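Local coordinates for Rho guanine nucleotide exchange factor 12 (PDB 1TXD), which acts as a guanine nucleotide exchange factor for the small GTPase RhoA and may stimulate GTP hydrolysis by the G protein subunits GNA12 and GNA13, at residues H119-F124 with N209-A214. The protein carries 1 engineered substitution. Sequence-based numbering, arbitrary orientation.
Sequences HAAATF and NFVNQA. Engineered in segment 209-214: Phe-210 (natural residue Tyr).
Ala-122 packs against Phe-210, Val-211 and Ala-214 where two helices of the DH (RhoGEF) domain, a helical bundle, run side by side. One is helix 112-126; the other is the long helix 191-230. The two segments point the same way, with axes 8.7 Å apart and inclined by 25°. The contact is mostly apolar. Ala-122 sits at its middle, with its CA 4.6 Å from the CA of Val-211.

Phe-210 is an engineered residue, a tyrosine in the natural sequence. Its CG is anti to the backbone N (chi1 178°), and its CB points toward the partner helix. CE1 and CD1 of its ring meet the methyl of Ala-122, with CE1 at 3.7 Å from Ala-122 CB. The methyl comes to this ring at a slant. CZ lies over one face of the His-119 imidazole, off toward the rim, 4.1 Å from His-119 CE1. The two rings meet obliquely, their planes inclined at 45°. Lys-118 adds a cation-pi contact to Phe-210.

Val-211 places CG2 beside its own backbone N and anti to the carbonyl carbon. This methyl packs against the backbone N of Ala-122 and the CB of Ala-121. Ala-121 and Val-211 are buried and both also touch Leu-174 of helix 169-186, which ties a third helix to this interface. Within helix 112-126, His-119 O accepts from both N and OG1 of Thr-123. Farther along the interface, two methyls meet: Ala-214 CB lies 4.2 Å from Ala-122 CB.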
loop_
_atom_site.group_PDB
_atom_site.type_symbol
_atom_site.label_atom_id
_atom_site.label_comp_id
_atom_site.label_asym_id
_atom_site.label_seq_id
_atom_site.Cartn_x
_atom_site.Cartn_y
_atom_site.Cartn_z
ATOM N N HIS A 119 10.520 -3.911 7.557
ATOM C CA HIS A 119 9.658 -5.119 7.487
ATOM C C HIS A 119 8.365 -5.029 8.236
ATOM O O HIS A 119 7.351 -5.518 7.794
ATOM C CB HIS A 119 10.407 -6.368 7.886
ATOM C CG HIS A 119 11.393 -6.794 6.854
ATOM N ND1 HIS A 119 11.179 -7.848 6.019
ATOM C CD2 HIS A 119 12.624 -6.333 6.560
ATOM C CE1 HIS A 119 12.232 -8.016 5.233
ATOM N NE2 HIS A 119 13.119 -7.110 5.551
ATOM N N ALA A 120 8.364 -4.328 9.347
ATOM C CA ALA A 120 7.143 -4.281 10.130
ATOM C C ALA A 120 6.178 -3.319 9.457
ATOM O O ALA A 120 5.001 -3.642 9.254
ATOM C CB ALA A 120 7.411 -3.873 11.537
ATOM N N ALA A 121 6.667 -2.151 9.090
ATOM C CA ALA A 121 5.810 -1.203 8.402
ATOM C C ALA A 121 5.329 -1.732 7.042
ATOM O O ALA A 121 4.246 -1.328 6.537
ATOM C CB ALA A 121 6.522 0.137 8.191
ATOM N N ALA A 122 6.138 -2.561 6.407
ATOM C CA ALA A 122 5.786 -3.068 5.039
ATOM C C ALA A 122 4.613 -4.023 5.160
ATOM O O ALA A 122 3.715 -4.040 4.302
ATOM C CB ALA A 122 6.987 -3.815 4.352
ATOM N N THR A 123 4.630 -4.801 6.236
ATOM C CA THR A 123 3.559 -5.760 6.526
ATOM C C THR A 123 2.253 -5.017 6.915
ATOM O O THR A 123 1.192 -5.225 6.287
ATOM C CB THR A 123 4.008 -6.715 7.621
ATOM O OG1 THR A 123 5.054 -7.562 7.105
ATOM C CG2 THR A 123 2.919 -7.654 8.040
ATOM N N PHE A 124 2.319 -4.167 7.953
ATOM C CA PHE A 124 1.161 -3.330 8.282
ATOM C C PHE A 124 0.637 -2.545 7.079
ATOM O O PHE A 124 -0.510 -2.682 6.700
ATOM C CB PHE A 124 1.392 -2.395 9.438
ATOM C CG PHE A 124 0.137 -1.757 9.921
ATOM C CD1 PHE A 124 -0.746 -2.458 10.669
ATOM C CD2 PHE A 124 -0.129 -0.436 9.684
ATOM C CE1 PHE A 124 -1.913 -1.890 11.124
ATOM C CE2 PHE A 124 -1.297 0.129 10.155
ATOM C CZ PHE A 124 -2.165 -0.590 10.878
ATOM N N ASN A 209 10.793 3.864 0.498
ATOM C CA ASN A 209 10.699 3.240 -0.816
ATOM C C ASN A 209 10.386 1.741 -0.796
ATOM O O ASN A 209 9.687 1.270 -1.688
ATOM C CB ASN A 209 11.976 3.475 -1.641
ATOM C CG ASN A 209 12.163 4.928 -2.014
ATOM O OD1 ASN A 209 13.252 5.490 -1.839
ATOM N ND2 ASN A 209 11.105 5.552 -2.532
ATOM N N PHE A 210 10.902 1.013 0.209
ATOM C CA PHE A 210 10.656 -0.430 0.378
ATOM C C PHE A 210 9.224 -0.620 0.816
ATOM O O PHE A 210 8.546 -1.551 0.430
ATOM C CB PHE A 210 11.601 -1.011 1.456
ATOM C CG PHE A 210 11.414 -2.513 1.753
ATOM C CD1 PHE A 210 10.578 -2.943 2.762
ATOM C CD2 PHE A 210 12.139 -3.476 1.032
ATOM C CE1 PHE A 210 10.431 -4.332 3.058
ATOM C CE2 PHE A 210 12.007 -4.850 1.303
ATOM C CZ PHE A 210 11.131 -5.277 2.330
ATOM N N VAL A 211 8.762 0.246 1.696
ATOM C CA VAL A 211 7.387 0.134 2.136
ATOM C C VAL A 211 6.456 0.474 0.981
ATOM O O VAL A 211 5.584 -0.307 0.648
ATOM C CB VAL A 211 7.127 0.943 3.333
ATOM C CG1 VAL A 211 5.586 1.011 3.612
ATOM C CG2 VAL A 211 7.865 0.283 4.471
ATOM N N ASN A 212 6.686 1.600 0.334
ATOM C CA ASN A 212 5.887 1.987 -0.837
ATOM C C ASN A 212 5.771 0.937 -1.935
ATOM O O ASN A 212 4.780 0.913 -2.660
ATOM C CB ASN A 212 6.404 3.291 -1.478
ATOM C CG ASN A 212 5.910 4.543 -0.751
ATOM O OD1 ASN A 212 4.971 4.488 0.064
ATOM N ND2 ASN A 212 6.560 5.668 -1.010
ATOM N N GLN A 213 6.796 0.113 -2.108
ATOM C CA GLN A 213 6.826 -0.816 -3.237
ATOM C C GLN A 213 5.968 -2.033 -2.854
ATOM O O GLN A 213 5.242 -2.586 -3.652
ATOM C CB GLN A 213 8.297 -1.158 -3.566
ATOM C CG GLN A 213 8.568 -2.033 -4.765
ATOM C CD GLN A 213 7.648 -1.747 -5.942
ATOM O OE1 GLN A 213 7.672 -0.642 -6.490
ATOM N NE2 GLN A 213 6.831 -2.739 -6.325
ATOM N N ALA A 214 6.037 -2.405 -1.583
ATOM C CA ALA A 214 5.217 -3.460 -1.049
ATOM C C ALA A 214 3.755 -3.051 -1.134
ATOM O O ALA A 214 2.902 -3.886 -1.365
ATOM C CB ALA A 214 5.617 -3.755 0.427
#